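Side-chain contacts in CocE/NonD family hydrolase (Staphylococcus aureus subsp. aureus COL, PDB 3III), which probably hydrolyses ester or amide bonds, as an alpha/beta-hydrolase of the CocE/NonD family: residues T360-N365 and L371-I376; E507-V512 and S552-P557. One frame throughout, in Å; residues are numbered along the deposited sequence. Where two conformers were deposited one is given.

Interaction 1. Residues T360-N365 and L371-I376; sequences TPLYLN and LNHAKI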
loop_
_atom_site.group_PDB
_atom_site.type_symbol
_atom_site.label_atom_id
_atom_site.label_comp_id
_atom_site.label_asym_id
_atom_site.label_seq_id
_atom_site.Cartn_x
_atom_site.Cartn_y
_atom_site.Cartn_z
ATOM N N THR A 360 15.544 14.521 13.942
ATOM C CA THR A 360 16.551 15.582 13.935
ATOM C C THR A 360 16.073 16.672 12.983
ATOM O O THR A 360 15.744 16.387 11.839
ATOM C CB THR A 360 17.895 15.061 13.495
ATOM O OG1 THR A 360 18.227 13.936 14.314
ATOM C CG2 THR A 360 19.011 16.112 13.596
ATOM N N PRO A 361 15.993 17.916 13.467
ATOM C CA PRO A 361 15.536 18.962 12.562
ATOM C C PRO A 361 16.653 19.470 11.696
ATOM O O PRO A 361 17.784 19.627 12.171
ATOM C CB PRO A 361 15.084 20.079 13.529
ATOM C CG PRO A 361 15.809 19.836 14.800
ATOM C CD PRO A 361 16.218 18.402 14.838
ATOM N N LEU A 362 16.348 19.730 10.440
ATOM C CA LEU A 362 17.184 20.544 9.561
ATOM C C LEU A 362 16.368 21.794 9.125
ATOM O O LEU A 362 15.300 21.669 8.497
ATOM C CB LEU A 362 17.612 19.737 8.351
ATOM C CG LEU A 362 18.627 18.606 8.602
ATOM C CD1 LEU A 362 18.755 17.757 7.275
ATOM C CD2 LEU A 362 19.961 19.189 9.045
ATOM N N TYR A 363 16.861 22.979 9.472
ATOM C CA TYR A 363 16.133 24.233 9.240
ATOM C C TYR A 363 16.353 24.779 7.831
ATOM O O TYR A 363 17.470 24.788 7.334
ATOM C CB TYR A 363 16.531 25.268 10.280
ATOM C CG TYR A 363 16.262 24.793 11.693
ATOM C CD1 TYR A 363 15.008 24.910 12.255
ATOM C CD2 TYR A 363 17.249 24.168 12.436
ATOM C CE1 TYR A 363 14.749 24.446 13.555
ATOM C CE2 TYR A 363 17.002 23.699 13.702
ATOM C CZ TYR A 363 15.765 23.838 14.259
ATOM O OH TYR A 363 15.531 23.385 15.526
ATOM N N LEU A 364 15.255 25.168 7.179
ATOM C CA LEU A 364 15.293 25.672 5.802
ATOM C C LEU A 364 15.719 27.125 5.810
ATOM O O LEU A 364 15.310 27.872 6.696
ATOM C CB LEU A 364 13.900 25.655 5.181
ATOM C CG LEU A 364 13.416 24.370 4.558
ATOM C CD1 LEU A 364 13.329 23.270 5.593
ATOM C CD2 LEU A 364 12.095 24.654 3.879
ATOM N N ASN A 365 16.501 27.523 4.802
ATOM C CA ASN A 365 16.869 28.922 4.588
ATOM C C ASN A 365 16.453 29.269 3.143
ATOM O O ASN A 365 17.062 28.769 2.192
ATOM C CB ASN A 365 18.388 29.113 4.773
ATOM C CG ASN A 365 18.814 30.564 4.626
ATOM O OD1 ASN A 365 18.014 31.377 4.205
ATOM N ND2 ASN A 365 20.019 30.904 5.070
ATOM N N LEU A 371 19.428 23.491 3.800
ATOM C CA LEU A 371 18.941 22.881 5.018
ATOM C C LEU A 371 20.106 22.923 5.984
ATOM O O LEU A 371 21.255 22.704 5.585
ATOM C CB LEU A 371 18.537 21.422 4.785
ATOM C CG LEU A 371 17.338 21.074 3.892
ATOM C CD1 LEU A 371 17.280 19.558 3.634
ATOM C CD2 LEU A 371 16.055 21.536 4.575
ATOM N N ASN A 372 19.821 23.188 7.253
ATOM C CA ASN A 372 20.861 23.562 8.186
ATOM C C ASN A 372 20.698 22.928 9.558
ATOM O O ASN A 372 19.586 22.843 10.078
ATOM C CB ASN A 372 20.861 25.121 8.402
ATOM C CG ASN A 372 21.037 25.926 7.098
ATOM O OD1 ASN A 372 22.148 26.371 6.751
ATOM N ND2 ASN A 372 19.950 26.099 6.368
ATOM N N HIS A 373 21.823 22.588 10.190
ATOM C CA HIS A 373 21.832 22.181 11.601
ATOM C C HIS A 373 21.251 23.198 12.539
ATOM O O HIS A 373 20.552 22.811 13.420
ATOM C CB HIS A 373 23.241 21.928 12.120
ATOM C CG HIS A 373 23.854 20.710 11.556
ATOM N ND1 HIS A 373 23.333 19.453 11.783
ATOM C CD2 HIS A 373 24.933 20.541 10.747
ATOM C CE1 HIS A 373 24.071 18.556 11.143
ATOM N NE2 HIS A 373 25.047 19.189 10.506
ATOM N N ALA A 374 21.605 24.472 12.358
ATOM C CA ALA A 374 21.245 25.547 13.272
ATOM C C ALA A 374 20.021 26.255 12.751
ATOM O O ALA A 374 19.800 26.269 11.542
ATOM C CB ALA A 374 22.409 26.553 13.383
ATOM N N LYS A 375 19.262 26.892 13.650
ATOM C CA LYS A 375 18.110 27.708 13.264
ATOM C C LYS A 375 18.556 28.908 12.464
ATOM O O LYS A 375 19.656 29.391 12.638
ATOM C CB LYS A 375 17.335 28.191 14.510
ATOM C CG LYS A 375 16.854 27.035 15.413
ATOM C CD LYS A 375 15.686 27.395 16.335
ATOM C CE LYS A 375 14.346 27.535 15.515
ATOM N NZ LYS A 375 13.132 27.839 16.326
ATOM N N ILE A 376 17.688 29.421 11.606
ATOM C CA ILE A 376 18.017 30.587 10.811
ATOM C C ILE A 376 17.407 31.789 11.524
ATOM O O ILE A 376 16.238 31.807 11.809
ATOM C CB ILE A 376 17.504 30.461 9.364
ATOM C CG1 ILE A 376 18.031 29.160 8.711
ATOM C CG2 ILE A 376 17.906 31.680 8.579
ATOM C CD1 ILE A 376 19.515 29.129 8.420
HETATM O O HOH W 1 19.584 20.232 13.877
HETATM O O HOH W 2 22.060 28.986 5.594
#
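Y363 and K375 meet ring against chain, and the tyrosine can be followed outward from its backbone. CB lies 3.6 Å from A374 O, and CG approaches both that oxygen and K375 CA. Along one rim of the ring, CD2 stands 3.4 Å from A374 O, while CE2 has H373 O near the ring plane, at the edge. CZ comes up against K375 CG, which sits over one face in a CH-pi contact, 3.8 Å from the ring centroid and 18° off the normal. The lysine chain is bent at chi3 (73°), which brings CE back to CE1; at the tip, OH lies beside CG and CD of K375.

The framework is a beta hairpin of strands 358-365 and 370-372. Y363 and N372 form an antiparallel hydrogen-bonded pair: Y363 N donates to N372 O at 2.8 Å, whereas the return bond from N372 N is weak. Y363 O gains a straighter bond from the N372 side chain, ND2 at 3.0 Å with 173° at the hydrogen; the oxygen lies in the amide plane but ND2 is tilted from the carbonyl plane. T370 OG1 also bonds ND2, so two partners fix the amide's rotation. One water joins N372 OD1 to N365 ND2, while N365 OD1 is held by E367 N.

I376 crosses N365 at about a right angle, its CD1 3.8 Å from N365 CB. On the sheet face opposite Y363 and N372, L364 and L371 lie side by side, with CD1 of L364 and CD2 of L371 tightly packed at 3.4 Å.

Interaction 2. Residues E507-V512 and S552-P557; sequences ETLEVV and SQLIIP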
loop_
_atom_site.group_PDB
_atom_site.type_symbol
_atom_site.label_atom_id
_atom_site.label_comp_id
_atom_site.label_asym_id
_atom_site.label_seq_id
_atom_site.Cartn_x
_atom_site.Cartn_y
_atom_site.Cartn_z
ATOM N N GLU A 507 26.969 12.562 -0.181
ATOM C CA GLU A 507 25.685 12.582 -0.869
ATOM C C GLU A 507 24.786 13.652 -0.254
ATOM O O GLU A 507 25.037 14.095 0.854
ATOM C CB GLU A 507 25.039 11.184 -0.847
ATOM C CG GLU A 507 25.843 10.169 -1.719
ATOM C CD GLU A 507 25.173 8.819 -1.952
ATOM O OE1 GLU A 507 24.585 8.220 -1.021
ATOM O OE2 GLU A 507 25.289 8.333 -3.105
ATOM N N THR A 508 23.730 14.034 -0.967
ATOM C CA THR A 508 22.877 15.162 -0.569
ATOM C C THR A 508 21.422 14.786 -0.466
ATOM O O THR A 508 20.917 14.074 -1.307
ATOM C CB THR A 508 23.028 16.221 -1.638
ATOM O OG1 THR A 508 24.417 16.606 -1.667
ATOM C CG2 THR A 508 22.109 17.495 -1.376
ATOM N N LEU A 509 20.740 15.312 0.531
ATOM C CA LEU A 509 19.294 15.241 0.602
ATOM C C LEU A 509 18.772 16.563 0.154
ATOM O O LEU A 509 19.302 17.654 0.537
ATOM C CB LEU A 509 18.860 14.932 2.053
ATOM C CG LEU A 509 17.350 14.910 2.329
ATOM C CD1 LEU A 509 17.010 14.002 3.564
ATOM C CD2 LEU A 509 16.782 16.302 2.519
ATOM N N GLU A 510 17.743 16.502 -0.665
ATOM C CA GLU A 510 17.113 17.695 -1.204
ATOM C C GLU A 510 15.623 17.651 -0.939
ATOM O O GLU A 510 14.951 16.669 -1.266
ATOM C CB GLU A 510 17.354 17.812 -2.693
ATOM C CG GLU A 510 16.816 19.107 -3.320
ATOM C CD GLU A 510 17.003 19.118 -4.839
ATOM O OE1 GLU A 510 16.957 18.032 -5.475
ATOM O OE2 GLU A 510 17.205 20.203 -5.396
ATOM N N VAL A 511 15.121 18.707 -0.312
ATOM C CA VAL A 511 13.705 18.933 -0.206
ATOM C C VAL A 511 13.271 19.785 -1.396
ATOM O O VAL A 511 13.871 20.819 -1.649
ATOM C CB VAL A 511 13.363 19.756 1.054
ATOM C CG1 VAL A 511 11.920 20.255 0.947
ATOM C CG2 VAL A 511 13.552 18.952 2.261
ATOM N N VAL A 512 12.165 19.420 -2.048
ATOM C CA VAL A 512 11.589 20.192 -3.133
ATOM C C VAL A 512 10.141 20.512 -2.725
ATOM O O VAL A 512 9.435 19.641 -2.224
ATOM C CB VAL A 512 11.537 19.381 -4.429
ATOM C CG1 VAL A 512 10.848 20.172 -5.549
ATOM C CG2 VAL A 512 12.940 18.898 -4.839
ATOM N N SER A 552 10.542 26.996 9.653
ATOM C CA SER A 552 10.415 25.980 8.636
ATOM C C SER A 552 11.584 25.010 8.793
ATOM O O SER A 552 12.723 25.420 8.897
ATOM C CB SER A 552 10.435 26.641 7.261
ATOM O OG SER A 552 9.295 27.458 7.156
ATOM N N GLN A 553 11.284 23.729 8.833
ATOM C CA GLN A 553 12.300 22.703 9.092
ATOM C C GLN A 553 11.797 21.365 8.594
ATOM O O GLN A 553 10.576 21.192 8.470
ATOM C CB GLN A 553 12.516 22.612 10.590
ATOM C CG GLN A 553 11.244 22.252 11.354
ATOM C CD GLN A 553 11.443 22.361 12.828
ATOM O OE1 GLN A 553 11.876 21.394 13.488
ATOM N NE2 GLN A 553 11.141 23.523 13.374
ATOM N N LEU A 554 12.746 20.467 8.318
ATOM C CA LEU A 554 12.499 19.079 7.979
ATOM C C LEU A 554 12.946 18.193 9.135
ATOM O O LEU A 554 14.082 18.252 9.555
ATOM C CB LEU A 554 13.223 18.703 6.672
ATOM C CG LEU A 554 13.017 17.233 6.230
ATOM C CD1 LEU A 554 11.563 16.939 5.688
ATOM C CD2 LEU A 554 14.159 16.960 5.235
ATOM N N ILE A 555 12.038 17.420 9.716
ATOM C CA ILE A 555 12.397 16.447 10.742
ATOM C C ILE A 555 12.780 15.123 10.015
ATOM O O ILE A 555 11.968 14.584 9.277
ATOM C CB ILE A 555 11.230 16.163 11.692
ATOM C CG1 ILE A 555 10.740 17.428 12.393
ATOM C CG2 ILE A 555 11.590 15.079 12.721
ATOM C CD1 ILE A 555 11.756 18.101 13.225
ATOM N N ILE A 556 13.978 14.628 10.259
ATOM C CA ILE A 556 14.468 13.425 9.623
ATOM C C ILE A 556 14.732 12.323 10.654
ATOM O O ILE A 556 15.204 12.601 11.741
ATOM C CB ILE A 556 15.725 13.680 8.780
ATOM C CG1 ILE A 556 16.915 14.156 9.627
ATOM C CG2 ILE A 556 15.388 14.604 7.622
ATOM C CD1 ILE A 556 18.205 14.263 8.800
ATOM N N PRO A 557 14.396 11.063 10.321
ATOM C CA PRO A 557 14.504 9.939 11.272
ATOM C C PRO A 557 15.847 9.247 11.161
ATOM O O PRO A 557 16.009 8.262 10.412
ATOM C CB PRO A 557 13.400 8.986 10.783
ATOM C CG PRO A 557 13.327 9.284 9.229
ATOM C CD PRO A 557 13.506 10.761 9.194
#
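L554 carries the largest share of this contact, and its CD2 methyl is the atom that meets both L509 and V511. Of the residues in 507-512 and 552-557, L554 has 48 Å² covered, L509 34 Å² and V511 28 Å². The L554 side chain leaves its strand with CG anti to the backbone N (chi1 180°), and CD2 reaches V511 CG2 at 3.6 Å and L509 CD2 at 3.8 Å. One branch of the leucine therefore serves two neighbours that are two residues apart on the facing strand.

The two approaches differ. L509 and L554 reach toward each other and touch tip to tip through their CD2 methyls. V511 and L554 instead slide past one another in opposite directions, and the valine's CG2 branch makes the touch. L509 uses its second methyl as well: CD1 is 4.4 Å from I556 CG2, a looser approach than either contact made by L554.

No hydrogen bond crosses between the segments, and the nearest CA pair, V511 CA and L554 CA, is 8.3 Å apart. Such a spacing is too wide for strands paired edge to edge, and the short strand axes, 10.0 Å apart at closest, make an angle of 130° between their directions. The evidence is that of a beta sandwich, two sheets packed face against face through apolar side chains, and all four touching residues are buried.

L509 and V511 also touch I429 of strand 424-432, a neighbour within their own sheet. From the facing sheet, L411 of strand 408-417 meets V511 and L554, and M409 on the same strand lies against I556.

In the fold
Interaction 1 is partly buried and interaction 2 wholly so, and their centres lie about 9 Å apart. They meet through neighbouring strands 358-365 and 553-559, where L362 O and L554 N, 2.8 Å apart, probably form a hydrogen bond. Interaction 1 joins the two strands of a hairpin and the loop that follows, combining backbone bonds, side-chain amides and water with apolar contacts; interaction 2 spans two sheets by methyl contacts alone. L371 connects these settings: its CD1 lies 3.5 Å from L509 CD2, so the L371 side of the hairpin extends the apolar layer between the sheets, while Y363, N372 and K375 occupy its other, more exposed side.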